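Local atomic coordinates of acetyl-CoA hydrolase/transferase family protein (Porphyromonas gingivalis, PDB entry 2NVV), a protein that probably transfers coenzyme A between acetyl-CoA and a carboxylic acid acceptor or hydrolyses acetyl-CoA, and binds zinc. Residues A[236-240]-A[270-276]; A[125-130]-A[157-163]. Residue numbers count along the deposited sequence, not the author numbering.

How the interactions relate
Followed from the N terminus, the chain makes interaction 2 first. Strand 122-127 pairs with strand 154-160, and this closes an excursion that holds strand 135-137 and helix 145-151. The chain then runs through strand 206-212, the outermost strand of the same sheet within this chain, and enters helix 226-245, where interaction 1 opens. Interaction 1 closes around the end of helix 226-245, strand 255-257 and most of helix 261-272. The contacts lie in series, neither nested nor crossed. The centres of interactions 1 and 2 are about 39 Å apart. Interaction 2 joins two strands of the N-terminal parallel sheet; interaction 1 joins helix 226-245 to the end of helix 261-272.

Interaction 1: A[236-240]-A[270-276]; sequences AAFLV and LGDNPDI
Segment 236-240 is regular helix inside helix 226-245. Segment 270-276 starts as the last turn of helix 261-272 and leaves helical geometry at N273 (phi/psi -96/107). A type I beta turn from N273 to I276 follows, closed by I276 N to N273 O at 2.9 Å. Helix 226-245 thus packs against the C-terminal end of helix 261-272 and the turn after it. These helices precede and follow strand 255-257 in the chain. A236 lies nearest L270 (CA-CA 5.2 Å) and V240 nearest D275 (CA-CA 6.0 Å). The sequence after strand 255-257 resembles a Rossmann-type glycine motif and is predicted to bind CoA; the side chain of L270 is about 11 Å from that of V262 in this region. The contact is mainly apolar packing, without a polar bond between the segments. A236 CB meets L270 CD2 at 4.1 Å, and L239 CD2 meets L270 CD2 at 4.2 Å. I276 is m,m, which brings its CD1 to 4.2 Å from L239 CB. F252 also packs on L239 and I276. V240, in the m rotamer, sends CG1 to D275 CB at 3.8 Å. N273 is t at chi1 and forms an Asx turn: its OD1 accepts from D275 N at 3.1 Å. N273 OD1 also sits 3.5 Å from V240 CG1. V240 CG1 approaches I276 CD1 to 3.4 Å.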
loop_
_atom_site.group_PDB
_atom_site.type_symbol
_atom_site.label_atom_id
_atom_site.label_comp_id
_atom_site.label_asym_id
_atom_site.label_seq_id
_atom_site.Cartn_x
_atom_site.Cartn_y
_atom_site.Cartn_z
ATOM N N ALA A 236 -0.733 24.671 0.689
ATOM C CA ALA A 236 -1.730 25.332 1.531
ATOM C C ALA A 236 -2.927 25.878 0.742
ATOM O O ALA A 236 -4.078 25.717 1.163
ATOM C CB ALA A 236 -1.075 26.448 2.310
ATOM N N ALA A 237 -2.664 26.525 -0.392
ATOM C CA ALA A 237 -3.748 27.066 -1.209
ATOM C C ALA A 237 -4.617 25.959 -1.826
ATOM O O ALA A 237 -5.826 26.117 -1.993
ATOM C CB ALA A 237 -3.178 27.946 -2.303
ATOM N N PHE A 238 -3.996 24.844 -2.178
ATOM C CA PHE A 238 -4.716 23.728 -2.764
ATOM C C PHE A 238 -5.702 23.185 -1.735
ATOM O O PHE A 238 -6.885 22.980 -2.018
ATOM C CB PHE A 238 -3.726 22.634 -3.165
ATOM C CG PHE A 238 -4.369 21.305 -3.474
ATOM C CD1 PHE A 238 -5.207 21.159 -4.569
ATOM C CD2 PHE A 238 -4.128 20.198 -2.662
ATOM C CE1 PHE A 238 -5.798 19.939 -4.859
ATOM C CE2 PHE A 238 -4.718 18.972 -2.944
ATOM C CZ PHE A 238 -5.556 18.843 -4.050
ATOM N N LEU A 239 -5.201 22.971 -0.527
ATOM C CA LEU A 239 -6.018 22.451 0.550
ATOM C C LEU A 239 -7.231 23.326 0.872
ATOM O O LEU A 239 -8.345 22.802 0.975
ATOM C CB LEU A 239 -5.143 22.218 1.788
ATOM C CG LEU A 239 -4.662 20.769 2.018
ATOM C CD1 LEU A 239 -4.579 19.998 0.724
ATOM C CD2 LEU A 239 -3.323 20.781 2.729
ATOM N N VAL A 240 -7.051 24.641 1.018
ATOM C CA VAL A 240 -8.215 25.481 1.316
ATOM C C VAL A 240 -9.174 25.392 0.124
ATOM O O VAL A 240 -10.391 25.382 0.274
ATOM C CB VAL A 240 -7.847 26.987 1.546
ATOM C CG1 VAL A 240 -6.624 27.104 2.422
ATOM C CG2 VAL A 240 -7.627 27.695 0.235
ATOM N N LEU A 270 0.581 26.892 5.803
ATOM C CA LEU A 270 -0.678 26.532 6.445
ATOM C C LEU A 270 -0.978 27.506 7.583
ATOM O O LEU A 270 -2.090 28.013 7.702
ATOM C CB LEU A 270 -0.595 25.103 6.996
ATOM C CG LEU A 270 -0.471 23.953 5.988
ATOM C CD1 LEU A 270 -0.060 22.687 6.729
ATOM C CD2 LEU A 270 -1.793 23.739 5.240
ATOM N N GLY A 271 0.024 27.757 8.420
ATOM C CA GLY A 271 -0.147 28.671 9.528
ATOM C C GLY A 271 -0.484 30.086 9.081
ATOM O O GLY A 271 -1.239 30.793 9.755
ATOM N N ASP A 272 0.058 30.509 7.944
ATOM C CA ASP A 272 -0.204 31.858 7.458
ATOM C C ASP A 272 -1.453 32.009 6.585
ATOM O O ASP A 272 -1.852 33.125 6.246
ATOM C CB ASP A 272 1.021 32.391 6.717
ATOM C CG ASP A 272 2.029 33.064 7.654
ATOM O OD1 ASP A 272 3.066 33.550 7.152
ATOM O OD2 ASP A 272 1.792 33.116 8.888
ATOM N N ASN A 273 -2.075 30.899 6.212
ATOM C CA ASN A 273 -3.281 30.976 5.407
ATOM C C ASN A 273 -4.460 30.888 6.374
ATOM O O ASN A 273 -4.758 29.823 6.913
ATOM C CB ASN A 273 -3.327 29.828 4.403
ATOM C CG ASN A 273 -4.359 30.049 3.327
ATOM O OD1 ASN A 273 -5.534 30.258 3.616
ATOM N ND2 ASN A 273 -3.925 30.006 2.073
ATOM N N PRO A 274 -5.152 32.017 6.604
ATOM C CA PRO A 274 -6.300 32.091 7.512
ATOM C C PRO A 274 -7.446 31.155 7.162
ATOM O O PRO A 274 -8.248 30.814 8.032
ATOM C CB PRO A 274 -6.703 33.560 7.436
ATOM C CG PRO A 274 -6.377 33.910 6.016
ATOM C CD PRO A 274 -5.009 33.278 5.852
ATOM N N ASP A 275 -7.528 30.743 5.897
ATOM C CA ASP A 275 -8.580 29.830 5.464
ATOM C C ASP A 275 -8.280 28.412 5.913
ATOM O O ASP A 275 -9.103 27.511 5.730
ATOM C CB ASP A 275 -8.749 29.856 3.956
ATOM C CG ASP A 275 -9.472 31.087 3.480
ATOM O OD1 ASP A 275 -10.483 31.450 4.117
ATOM O OD2 ASP A 275 -9.040 31.680 2.469
ATOM N N ILE A 276 -7.095 28.209 6.484
ATOM C CA ILE A 276 -6.726 26.895 7.007
ATOM C C ILE A 276 -7.053 26.966 8.494
ATOM O O ILE A 276 -6.419 27.711 9.232
ATOM C CB ILE A 276 -5.210 26.598 6.837
ATOM C CG1 ILE A 276 -4.874 26.363 5.365
ATOM C CG2 ILE A 276 -4.827 25.365 7.645
ATOM C CD1 ILE A 276 -5.411 25.069 4.805
#

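Interaction 2: A[125-130]-A[157-163]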
loop_
_atom_site.group_PDB
_atom_site.type_symbol
_atom_site.label_atom_id
_atom_site.label_comp_id
_atom_site.label_asym_id
_atom_site.label_seq_id
_atom_site.Cartn_x
_atom_site.Cartn_y
_atom_site.Cartn_z
ATOM N N ILE A 125 18.241 1.035 25.319
ATOM C CA ILE A 125 17.266 2.116 25.308
ATOM C C ILE A 125 17.690 3.357 26.089
ATOM O O ILE A 125 18.432 3.264 27.061
ATOM C CB ILE A 125 15.907 1.631 25.865
ATOM C CG1 ILE A 125 16.060 1.196 27.321
ATOM C CG2 ILE A 125 15.395 0.467 25.042
ATOM C CD1 ILE A 125 14.758 0.780 27.994
ATOM N N GLU A 126 17.243 4.526 25.639
ATOM C CA GLU A 126 17.534 5.764 26.357
ATOM C C GLU A 126 16.283 6.075 27.182
ATOM O O GLU A 126 15.166 6.016 26.680
ATOM C CB GLU A 126 17.829 6.923 25.413
ATOM C CG GLU A 126 18.147 8.185 26.186
ATOM C CD GLU A 126 18.419 9.371 25.310
ATOM O OE1 GLU A 126 19.592 9.793 25.256
ATOM O OE2 GLU A 126 17.458 9.877 24.681
ATOM N N VAL A 127 16.471 6.428 28.444
ATOM C CA VAL A 127 15.343 6.663 29.324
ATOM C C VAL A 127 15.388 7.972 30.111
ATOM O O VAL A 127 16.458 8.566 30.318
ATOM C CB VAL A 127 15.226 5.459 30.294
ATOM C CG1 VAL A 127 14.174 5.692 31.317
ATOM C CG2 VAL A 127 14.894 4.198 29.503
ATOM N N ALA A 128 14.208 8.430 30.524
ATOM C CA ALA A 128 14.086 9.648 31.327
ATOM C C ALA A 128 13.934 9.187 32.774
ATOM O O ALA A 128 14.139 9.956 33.714
ATOM C CB ALA A 128 12.858 10.463 30.895
ATOM N N ASP A 129 13.559 7.922 32.933
ATOM C CA ASP A 129 13.389 7.318 34.247
ATOM C C ASP A 129 13.113 5.828 34.151
ATOM O O ASP A 129 12.291 5.375 33.351
ATOM C CB ASP A 129 12.251 7.986 35.010
ATOM C CG ASP A 129 12.253 7.631 36.484
ATOM O OD1 ASP A 129 13.300 7.818 37.139
ATOM O OD2 ASP A 129 11.213 7.171 36.992
ATOM N N VAL A 130 13.826 5.065 34.970
ATOM C CA VAL A 130 13.665 3.618 35.027
ATOM C C VAL A 130 13.409 3.258 36.486
ATOM O O VAL A 130 14.233 3.517 37.360
ATOM C CB VAL A 130 14.926 2.888 34.519
ATOM C CG1 VAL A 130 16.147 3.354 35.301
ATOM C CG2 VAL A 130 14.734 1.382 34.623
ATOM N N VAL A 157 19.883 -0.149 29.781
ATOM C CA VAL A 157 19.297 1.184 29.910
ATOM C C VAL A 157 20.317 2.323 30.017
ATOM O O VAL A 157 21.383 2.183 30.619
ATOM C CB VAL A 157 18.366 1.260 31.134
ATOM C CG1 VAL A 157 17.700 2.630 31.196
ATOM C CG2 VAL A 157 17.335 0.136 31.069
ATOM N N GLU A 158 19.959 3.457 29.433
ATOM C CA GLU A 158 20.795 4.645 29.415
ATOM C C GLU A 158 19.953 5.782 30.011
ATOM O O GLU A 158 19.028 6.264 29.370
ATOM C CB GLU A 158 21.162 4.935 27.965
ATOM C CG GLU A 158 22.418 5.728 27.746
ATOM C CD GLU A 158 22.885 5.674 26.297
ATOM O OE1 GLU A 158 23.487 4.656 25.880
ATOM O OE2 GLU A 158 22.631 6.651 25.569
ATOM N N LEU A 159 20.272 6.188 31.240
ATOM C CA LEU A 159 19.534 7.241 31.950
ATOM C C LEU A 159 20.073 8.641 31.648
ATOM O O LEU A 159 21.067 9.071 32.241
ATOM C CB LEU A 159 19.616 6.995 33.454
ATOM C CG LEU A 159 18.382 7.183 34.341
ATOM C CD1 LEU A 159 18.844 7.290 35.778
ATOM C CD2 LEU A 159 17.605 8.418 33.965
ATOM N N ASN A 160 19.397 9.358 30.751
ATOM C CA ASN A 160 19.826 10.696 30.348
ATOM C C ASN A 160 19.433 11.824 31.306
ATOM O O ASN A 160 18.268 12.011 31.629
ATOM C CB ASN A 160 19.280 11.012 28.957
ATOM C CG ASN A 160 20.095 12.058 28.240
ATOM O OD1 ASN A 160 20.664 12.948 28.865
ATOM N ND2 ASN A 160 20.151 11.965 26.918
ATOM N N ASP A 161 20.432 12.581 31.737
ATOM C CA ASP A 161 20.269 13.726 32.636
ATOM C C ASP A 161 19.332 14.802 32.086
ATOM O O ASP A 161 18.508 15.352 32.800
ATOM C CB ASP A 161 21.629 14.391 32.860
ATOM C CG ASP A 161 22.186 14.127 34.223
ATOM O OD1 ASP A 161 21.513 14.506 35.202
ATOM O OD2 ASP A 161 23.287 13.545 34.321
ATOM N N LYS A 162 19.496 15.098 30.802
ATOM C CA LYS A 162 18.750 16.139 30.117
ATOM C C LYS A 162 17.246 15.979 29.924
ATOM O O LYS A 162 16.563 16.941 29.563
ATOM C CB LYS A 162 19.412 16.395 28.765
ATOM C CG LYS A 162 20.868 16.845 28.880
ATOM C CD LYS A 162 21.023 17.930 29.942
ATOM C CE LYS A 162 22.230 18.812 29.690
ATOM N NZ LYS A 162 23.476 18.021 29.555
ATOM N N HIS A 163 16.717 14.786 30.158
ATOM C CA HIS A 163 15.284 14.588 29.989
ATOM C C HIS A 163 14.627 14.285 31.324
ATOM O O HIS A 163 14.854 13.227 31.915
ATOM C CB HIS A 163 15.020 13.475 28.981
ATOM C CG HIS A 163 15.559 13.768 27.615
ATOM N ND1 HIS A 163 16.839 13.430 27.222
ATOM C CD2 HIS A 163 14.999 14.396 26.555
ATOM C CE1 HIS A 163 17.041 13.836 25.982
ATOM N NE2 HIS A 163 15.940 14.426 25.554
#
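Two neighbouring parallel strands pair here, I125 with V157, E126 with E158 and V127 with L159. With helix 145-151 between them in the chain, strands 122-127 and 154-160 form a beta-alpha-beta unit of the parallel sheet. Their short axes cross at -31°. Three backbone bonds hold them: E158 N to I125 O at 2.8 Å, V127 N to E158 O at 2.7 Å, and N160 N to V127 O at 3.1 Å. E126 and E158 lie on one face, with E126 OE1 4.4 Å from E158 OE2. E126 OE1 accepts from N160 ND2 at 2.8 Å. N160 OD1 takes K162 N at 3.1 Å in an Asx turn. Outside the segments, E126 OE1 forms a salt bridge with K33, E126 OE2 is hydrogen-bonded to T139, and N160 OD1 accepts from E214 N. E158 OE2 accepts from K33 N, and its OE1 receives weak hydrogen bonds from V34 N and V35 N. The other face is apolar: V127 CG2 lies 3.6 Å from V157 CG1, and I125 CD1 lies 4.1 Å from V157 CG2. A128 and D129 form a classic beta bulge opposite L137 of strand 135-137, strand 154-160 also pairs with strand 206-212, and I125 packs on helix 145-151.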